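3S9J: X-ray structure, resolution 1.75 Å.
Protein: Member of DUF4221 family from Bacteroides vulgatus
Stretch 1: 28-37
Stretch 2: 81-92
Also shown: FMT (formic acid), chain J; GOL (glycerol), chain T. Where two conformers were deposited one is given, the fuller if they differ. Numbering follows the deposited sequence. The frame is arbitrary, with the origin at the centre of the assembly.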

ATOM      1  N   SER A  28      12.030  -0.076  -1.095  1.00 18.92           N
ATOM      2  CA  SER A  28      11.128  -0.312  -2.193  1.00 19.13           C
ATOM      3  C   SER A  28       9.754   0.214  -1.852  1.00 19.16           C
ATOM      4  O   SER A  28       9.307   0.047  -0.718  1.00 20.40           O
ATOM      5  CB  SER A  28      10.977  -1.812  -2.458  1.00 17.81           C
ATOM      6  OG  SER A  28      10.009  -1.999  -3.527  1.00 18.34           O
ATOM      7  N   LYS A  29       9.088   0.820  -2.838  1.00 19.09           N
ATOM      8  CA  LYS A  29       7.699   1.266  -2.686  1.00 20.35           C
ATOM      9  C   LYS A  29       6.694   0.259  -3.224  1.00 20.65           C
ATOM     10  O   LYS A  29       5.496   0.521  -3.183  1.00 21.40           O
ATOM     11  CB  LYS A  29       7.474   2.621  -3.367  1.00 19.83           C
ATOM     12  CG  LYS A  29       8.276   3.749  -2.695  1.00 20.41           C
ATOM     13  CD  LYS A  29       7.901   5.109  -3.272  1.00 24.55           C
ATOM     14  CE  LYS A  29       8.583   6.262  -2.575  1.00 30.54           C
ATOM     15  NZ  LYS A  29       8.279   7.568  -3.328  1.00 28.28           N
ATOM     16  N   SER A  30       7.171  -0.891  -3.690  1.00 18.91           N
ATOM     17  CA  SER A  30       6.290  -1.921  -4.234  1.00 18.71           C
ATOM     18  C   SER A  30       6.885  -3.302  -3.902  1.00 18.91           C
ATOM     19  O   SER A  30       7.553  -3.954  -4.736  1.00 19.95           O
ATOM     20  CB  SER A  30       6.120  -1.716  -5.720  1.00 18.81           C
ATOM     21  OG  SER A  30       5.117  -2.601  -6.254  1.00 19.12           O
HETATM   22  N   MSE A  31       6.659  -3.710  -2.657  1.00 19.64           N
HETATM   23  CA  MSE A  31       7.185  -4.977  -2.151  1.00 18.76           C
HETATM   24  C   MSE A  31       6.029  -5.785  -1.591  1.00 21.14           C
HETATM   25  O   MSE A  31       5.246  -5.292  -0.799  1.00 21.90           O
HETATM   26  CB  MSE A  31       8.273  -4.814  -1.062  1.00 23.46           C
HETATM   27  CG  MSE A  31       8.085  -3.766  -0.096  1.00 28.46           C
HETATM   28 SE   MSE A  31       9.243  -4.324   1.458  0.75 27.50          SE
HETATM   29  CE  MSE A  31       7.687  -4.984   2.495  1.00 25.76           C
ATOM     30  N   PHE A  32       5.913  -7.017  -2.065  1.00 21.46           N
ATOM     31  CA  PHE A  32       4.807  -7.888  -1.698  1.00 19.59           C
ATOM     32  C   PHE A  32       5.286  -9.296  -1.433  1.00 21.70           C
ATOM     33  O   PHE A  32       6.073  -9.846  -2.192  1.00 22.50           O
ATOM     34  CB  PHE A  32       3.815  -7.974  -2.842  1.00 20.84           C
ATOM     35  CG  PHE A  32       3.175  -6.645  -3.221  1.00 19.24           C
ATOM     36  CD1 PHE A  32       2.304  -6.024  -2.357  1.00 22.86           C
ATOM     37  CD2 PHE A  32       3.480  -6.029  -4.435  1.00 20.52           C
ATOM     38  CE1 PHE A  32       1.716  -4.805  -2.703  1.00 22.36           C
ATOM     39  CE2 PHE A  32       2.880  -4.847  -4.811  1.00 20.00           C
ATOM     40  CZ  PHE A  32       1.990  -4.210  -3.924  1.00 21.46           C
ATOM     41  N   GLN A  33       4.754  -9.907  -0.390  1.00 22.20           N
ATOM     42  CA  GLN A  33       5.015 -11.313  -0.109  1.00 22.63           C
ATOM     43  C   GLN A  33       4.160 -12.169  -1.054  1.00 23.36           C
ATOM     44  O   GLN A  33       3.003 -11.837  -1.359  1.00 23.17           O
ATOM     45  CB  GLN A  33       4.718 -11.613   1.369  1.00 22.71           C
ATOM     46  CG  GLN A  33       5.058 -13.010   1.848  1.00 23.74           C
ATOM     47  CD  GLN A  33       3.901 -14.008   1.739  1.00 25.76           C
ATOM     48  OE1 GLN A  33       2.902 -13.739   1.076  1.00 26.14           O
ATOM     49  NE2 GLN A  33       4.044 -15.170   2.402  1.00 25.97           N
ATOM     50  N   PHE A  34       4.736 -13.296  -1.474  1.00 24.06           N
ATOM     51  CA  PHE A  34       4.039 -14.274  -2.295  1.00 23.61           C
ATOM     52  C   PHE A  34       4.614 -15.673  -2.068  1.00 24.96           C
ATOM     53  O   PHE A  34       5.708 -15.819  -1.540  1.00 25.09           O
ATOM     54  CB  PHE A  34       4.083 -13.893  -3.773  1.00 21.98           C
ATOM     55  CG  PHE A  34       5.431 -14.039  -4.417  1.00 23.72           C
ATOM     56  CD1 PHE A  34       6.375 -13.049  -4.298  1.00 21.28           C
ATOM     57  CD2 PHE A  34       5.738 -15.152  -5.184  1.00 23.36           C
ATOM     58  CE1 PHE A  34       7.617 -13.168  -4.876  1.00 22.97           C
ATOM     59  CE2 PHE A  34       6.968 -15.289  -5.782  1.00 21.80           C
ATOM     60  CZ  PHE A  34       7.928 -14.276  -5.648  1.00 22.25           C
ATOM     61  N   GLU A  35       3.817 -16.670  -2.439  1.00 24.97           N
ATOM     62  CA  GLU A  35       4.226 -18.062  -2.421  1.00 26.88           C
ATOM     63  C   GLU A  35       4.444 -18.573  -3.820  1.00 25.70           C
ATOM     64  O   GLU A  35       3.693 -18.233  -4.721  1.00 25.99           O
ATOM     65  CB  GLU A  35       3.156 -18.900  -1.740  1.00 29.98           C
ATOM     66  CG  GLU A  35       2.896 -18.518  -0.269  1.00 31.59           C
ATOM     67  CD  GLU A  35       3.181 -19.600   0.721  1.00 41.50           C
ATOM     68  OE1 GLU A  35       3.609 -20.700   0.313  1.00 44.48           O
ATOM     69  OE2 GLU A  35       2.967 -19.374   1.929  1.00 35.08           O
ATOM     70  N   GLU A  36       5.491 -19.384  -3.986  1.00 28.00           N
ATOM     71  CA  GLU A  36       5.796 -20.034  -5.237  1.00 29.92           C
ATOM     72  C   GLU A  36       6.583 -21.314  -4.959  1.00 31.48           C
ATOM     73  O   GLU A  36       7.487 -21.337  -4.127  1.00 30.47           O
ATOM     74  CB  GLU A  36       6.591 -19.119  -6.154  1.00 27.52           C
ATOM     75  CG  GLU A  36       6.716 -19.645  -7.590  1.00 28.58           C
ATOM     76  CD  GLU A  36       7.381 -18.688  -8.572  1.00 35.36           C
ATOM     77  OE1 GLU A  36       7.467 -17.476  -8.275  1.00 30.20           O
ATOM     78  OE2 GLU A  36       7.835 -19.151  -9.659  1.00 31.32           O
ATOM     79  N   ASN A  37       6.208 -22.385  -5.645  1.00 34.79           N
ATOM     80  CA  ASN A  37       6.897 -23.665  -5.536  1.00 36.39           C
ATOM     81  C   ASN A  37       7.025 -24.147  -4.088  1.00 34.53           C
ATOM     82  O   ASN A  37       8.039 -24.716  -3.720  1.00 36.28           O
ATOM     83  CB  ASN A  37       8.291 -23.564  -6.166  1.00 38.27           C
ATOM     84  CG  ASN A  37       8.249 -23.189  -7.647  1.00 42.66           C
ATOM     85  OD1 ASN A  37       7.348 -23.598  -8.379  1.00 46.22           O
ATOM     86  ND2 ASN A  37       9.235 -22.405  -8.083  1.00 48.31           N
ATOM     87  N   VAL A  81       8.394   2.183 -15.162  1.00 23.02           N
ATOM     88  CA  VAL A  81       7.914   1.334 -14.096  1.00 22.94           C
ATOM     89  C   VAL A  81       7.914   2.022 -12.747  1.00 24.72           C
ATOM     90  O   VAL A  81       8.913   2.631 -12.308  1.00 23.45           O
ATOM     91  CB  VAL A  81       8.755   0.051 -13.973  1.00 24.56           C
ATOM     92  CG1 VAL A  81       8.312  -0.793 -12.747  1.00 21.56           C
ATOM     93  CG2 VAL A  81       8.714  -0.731 -15.264  1.00 23.64           C
ATOM     94  N   PHE A  82       6.750   1.971 -12.134  1.00 21.32           N
ATOM     95  CA  PHE A  82       6.568   2.355 -10.751  0.50 22.30           C
ATOM     96  C   PHE A  82       5.350   1.637 -10.193  1.00 23.80           C
ATOM     97  O   PHE A  82       4.196   2.050 -10.288  1.00 22.99           O
ATOM     98  CB  PHE A  82       6.563   3.862 -10.505  0.50 26.49           C
ATOM     99  CG  PHE A  82       7.310   4.221  -9.261  0.50 24.67           C
ATOM    100  CD1 PHE A  82       8.620   3.785  -9.105  0.50 27.33           C
ATOM    101  CD2 PHE A  82       6.720   4.927  -8.236  0.50 35.97           C
ATOM    102  CE1 PHE A  82       9.337   4.053  -7.960  0.50 26.82           C
ATOM    103  CE2 PHE A  82       7.447   5.220  -7.098  0.50 29.98           C
ATOM    104  CZ  PHE A  82       8.765   4.759  -6.974  0.50 21.88           C
ATOM    105  N   GLY A  83       5.658   0.487  -9.629  1.00 21.17           N
ATOM    106  CA  GLY A  83       4.679  -0.432  -9.102  1.00 20.75           C
ATOM    107  C   GLY A  83       4.761  -1.735  -9.892  1.00 18.51           C
ATOM    108  O   GLY A  83       4.755  -1.741 -11.132  1.00 20.92           O
ATOM    109  N   SER A  84       4.781  -2.844  -9.173  1.00 19.35           N
ATOM    110  CA  SER A  84       4.878  -4.167  -9.773  1.00 19.75           C
ATOM    111  C   SER A  84       4.403  -5.200  -8.785  1.00 21.01           C
ATOM    112  O   SER A  84       4.587  -5.050  -7.565  1.00 20.19           O
ATOM    113  CB  SER A  84       6.303  -4.452 -10.264  1.00 21.58           C
ATOM    114  OG  SER A  84       7.231  -4.353  -9.198  1.00 21.15           O
ATOM    115  N   ARG A  85       3.771  -6.262  -9.293  1.00 20.41           N
ATOM    116  CA  ARG A  85       3.150  -7.216  -8.419  1.00 21.20           C
ATOM    117  C   ARG A  85       3.211  -8.632  -8.958  1.00 20.01           C
ATOM    118  O   ARG A  85       2.962  -8.851 -10.149  1.00 22.76           O
ATOM    119  CB  ARG A  85       1.678  -6.821  -8.221  1.00 23.16           C
ATOM    120  CG  ARG A  85       0.861  -6.910  -9.465  1.00 24.99           C
ATOM    121  CD  ARG A  85      -0.550  -6.376  -9.315  1.00 26.48           C
ATOM    122  NE  ARG A  85      -1.315  -6.914  -8.220  1.00 24.41           N
ATOM    123  CZ  ARG A  85      -1.889  -8.116  -8.156  1.00 28.35           C
ATOM    124  NH1 ARG A  85      -1.748  -9.043  -9.110  1.00 29.90           N
ATOM    125  NH2 ARG A  85      -2.626  -8.403  -7.111  1.00 27.60           N
ATOM    126  N   PRO A  86       3.506  -9.591  -8.079  1.00 22.06           N
ATOM    127  CA  PRO A  86       3.402 -11.021  -8.452  1.00 22.72           C
ATOM    128  C   PRO A  86       1.941 -11.329  -8.706  1.00 24.57           C
ATOM    129  O   PRO A  86       1.075 -10.923  -7.912  1.00 24.44           O
ATOM    130  CB  PRO A  86       3.917 -11.756  -7.222  1.00 24.71           C
ATOM    131  CG  PRO A  86       3.789 -10.828  -6.078  1.00 23.94           C
ATOM    132  CD  PRO A  86       3.815  -9.404  -6.652  1.00 22.87           C
ATOM    133  N   SER A  87       1.652 -12.016  -9.808  1.00 23.53           N
ATOM    134  CA  SER A  87       0.280 -12.108 -10.290  1.00 23.76           C
ATOM    135  C   SER A  87      -0.076 -13.556 -10.723  1.00 27.25           C
ATOM    136  O   SER A  87      -0.485 -13.771 -11.877  1.00 27.66           O
ATOM    137  CB  SER A  87       0.076 -11.133 -11.448  1.00 26.93           C
ATOM    138  OG  SER A  87       0.263  -9.793 -11.024  1.00 24.25           O
ATOM    139  N   PRO A  88       0.023 -14.524  -9.792  1.00 28.16           N
ATOM    140  CA  PRO A  88       0.250 -14.391  -8.336  1.00 26.10           C
ATOM    141  C   PRO A  88       1.661 -14.649  -7.857  1.00 26.03           C
ATOM    142  O   PRO A  88       1.930 -14.510  -6.671  1.00 27.88           O
ATOM    143  CB  PRO A  88      -0.666 -15.476  -7.763  1.00 28.11           C
ATOM    144  CG  PRO A  88      -0.559 -16.578  -8.775  1.00 31.34           C
ATOM    145  CD  PRO A  88      -0.494 -15.881 -10.118  1.00 31.12           C
ATOM    146  N   ASP A  89       2.543 -15.032  -8.772  1.00 25.69           N
ATOM    147  CA  ASP A  89       3.930 -15.340  -8.432  1.00 26.74           C
ATOM    148  C   ASP A  89       4.860 -14.671  -9.422  1.00 26.39           C
ATOM    149  O   ASP A  89       4.430 -13.780 -10.163  1.00 26.40           O
ATOM    150  CB  ASP A  89       4.136 -16.855  -8.323  1.00 28.28           C
ATOM    151  CG  ASP A  89       3.851 -17.606  -9.623  1.00 31.19           C
ATOM    152  OD1 ASP A  89       3.950 -17.050 -10.716  1.00 29.00           O
ATOM    153  OD2 ASP A  89       3.514 -18.802  -9.539  1.00 30.51           O
ATOM    154  N   SER A  90       6.129 -15.063  -9.444  1.00 27.49           N
ATOM    155  CA  SER A  90       7.127 -14.350 -10.249  1.00 25.36           C
ATOM    156  C   SER A  90       7.114 -14.741 -11.714  1.00 25.12           C
ATOM    157  O   SER A  90       7.805 -14.132 -12.516  1.00 24.90           O
ATOM    158  CB  SER A  90       8.526 -14.582  -9.693  1.00 27.33           C
ATOM    159  OG  SER A  90       8.936 -15.933  -9.854  1.00 26.79           O
ATOM    160  N   GLN A  91       6.298 -15.721 -12.087  1.00 24.97           N
ATOM    161  CA  GLN A  91       6.255 -16.157 -13.488  1.00 25.98           C
ATOM    162  C   GLN A  91       5.428 -15.251 -14.374  1.00 24.81           C
ATOM    163  O   GLN A  91       5.576 -15.262 -15.614  1.00 24.45           O
ATOM    164  CB  GLN A  91       5.704 -17.587 -13.575  1.00 25.95           C
ATOM    165  CG  GLN A  91       6.552 -18.618 -12.832  1.00 29.26           C
ATOM    166  CD  GLN A  91       8.024 -18.587 -13.232  1.00 31.94           C
ATOM    167  OE1 GLN A  91       8.361 -18.585 -14.411  1.00 29.29           O
ATOM    168  NE2 GLN A  91       8.902 -18.543 -12.242  1.00 28.20           N
ATOM    169  N   TYR A  92       4.559 -14.461 -13.745  1.00 23.20           N
ATOM    170  CA  TYR A  92       3.691 -13.521 -14.436  1.00 22.85           C
ATOM    171  C   TYR A  92       3.458 -12.368 -13.507  1.00 22.79           C
ATOM    172  O   TYR A  92       2.797 -12.498 -12.465  1.00 22.88           O
ATOM    173  CB  TYR A  92       2.354 -14.210 -14.765  1.00 24.97           C
ATOM    174  CG  TYR A  92       1.362 -13.334 -15.557  1.00 24.63           C
ATOM    175  CD1 TYR A  92       1.470 -13.190 -16.933  1.00 25.28           C
ATOM    176  CD2 TYR A  92       0.323 -12.685 -14.911  1.00 29.09           C
ATOM    177  CE1 TYR A  92       0.545 -12.421 -17.666  1.00 27.74           C
ATOM    178  CE2 TYR A  92      -0.594 -11.896 -15.623  1.00 29.03           C
ATOM    179  CZ  TYR A  92      -0.474 -11.779 -16.988  1.00 26.89           C
ATOM    180  OH  TYR A  92      -1.400 -11.033 -17.682  1.00 30.91           O
TER
HETATM  181  C   FMT J 408      -3.052 -12.013  -7.424  1.00 44.26           C
HETATM  182  O1  FMT J 408      -3.061 -11.151  -6.535  1.00 46.84           O
HETATM  183  O2  FMT J 408      -2.629 -11.807  -8.566  1.00 37.11           O
HETATM  184  C1  GOL T 418      12.651 -18.840  -6.857  1.00 54.23           C
HETATM  185  O1  GOL T 418      13.658 -18.008  -7.374  1.00 64.30           O
HETATM  186  C2  GOL T 418      11.270 -18.502  -7.400  1.00 45.90           C
HETATM  187  O2  GOL T 418      11.347 -18.362  -8.790  1.00 48.09           O
HETATM  188  C3  GOL T 418      10.595 -17.312  -6.699  1.00 39.67           C
HETATM  189  O3  GOL T 418      10.459 -16.188  -7.542  1.00 35.59           O
HETATM  190  O   HOH W   1       2.468 -19.841  -7.451  1.00 49.70           O
HETATM  191  O   HOH W   2       1.197 -17.590  -5.513  1.00 52.81           O

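What holds the two stretches together, given that their strand axes run nearly parallel, 4° apart, and come no closer than 7.3 Å? The backbones exchange no hydrogen bonds, and every direct hydrogen bond between them involves a side chain of Ser 30 or Glu 36. In strand 31-36 the CA-to-CB bonds of Phe 32, Phe 34 and Glu 36 point toward the second stretch, while those of Met 31, Gln 33 and Glu 35 point away.

How is the carboxylate of Glu 36 satisfied? Its two oxygens take different partners on the turn from Asp 89 to Tyr 92. Glu 36 OE1 accepts from the backbone Ser 90 N at 3.0 Å and from the hydroxyl Ser 90 OG at 2.7 Å, so one residue grips it twice; Glu 36 OE2 accepts from Gln 91 NE2 at 2.9 Å. Glycerol adds to this cluster: its O3 has one proton for two acceptors, Ser 90 OG at 2.8 Å and, weakly, Glu 36 OE1 at 3.3 Å. A like charge is also close: Glu 36 OE1 lies 4.3 Å from Asp 89 OD1. That Asp 89 oxygen has its own donor within the turn, Gln 91 N, 3.0 Å from OD1.

What does Ser 30 do at the other end? Its OG accepts from Ser 84 N at 2.9 Å with a nearly straight N-H...O angle of 165°, giving a buried amide a side-chain partner. Ser 30 N is satisfied in turn by Ser 28 OG at 3.1 Å. Nearby, the backbone angles of Gly 83 suit glycine, since a CB there would be jammed against the carbonyl oxygen of Phe 82.

What fills the space between these polar ends? Pro 86 packs against both aromatic rings of the strand. Its CB sits over one face of Phe 34, 4.3 Å from the ring centroid, in a CH-pi contact, and Pro 86 CD lies 4.1 Å from Phe 32 CD2.

Do water and formic acid meet any remaining needs? Water 2 lies 2.7 Å from Glu 35 O and 3.4 Å from Pro 88 O, the latter contact weak, and water 1 lies 2.6 Å from Asp 89 OD2; each water has more acceptors in reach than protons. Arg 85 binds formic acid through both terminal nitrogens, NH1 to O2 at 3.0 Å and NH2 to O1 at 2.8 Å, while Arg 85 NH1 also donates to Ser 87 OG at 2.9 Å.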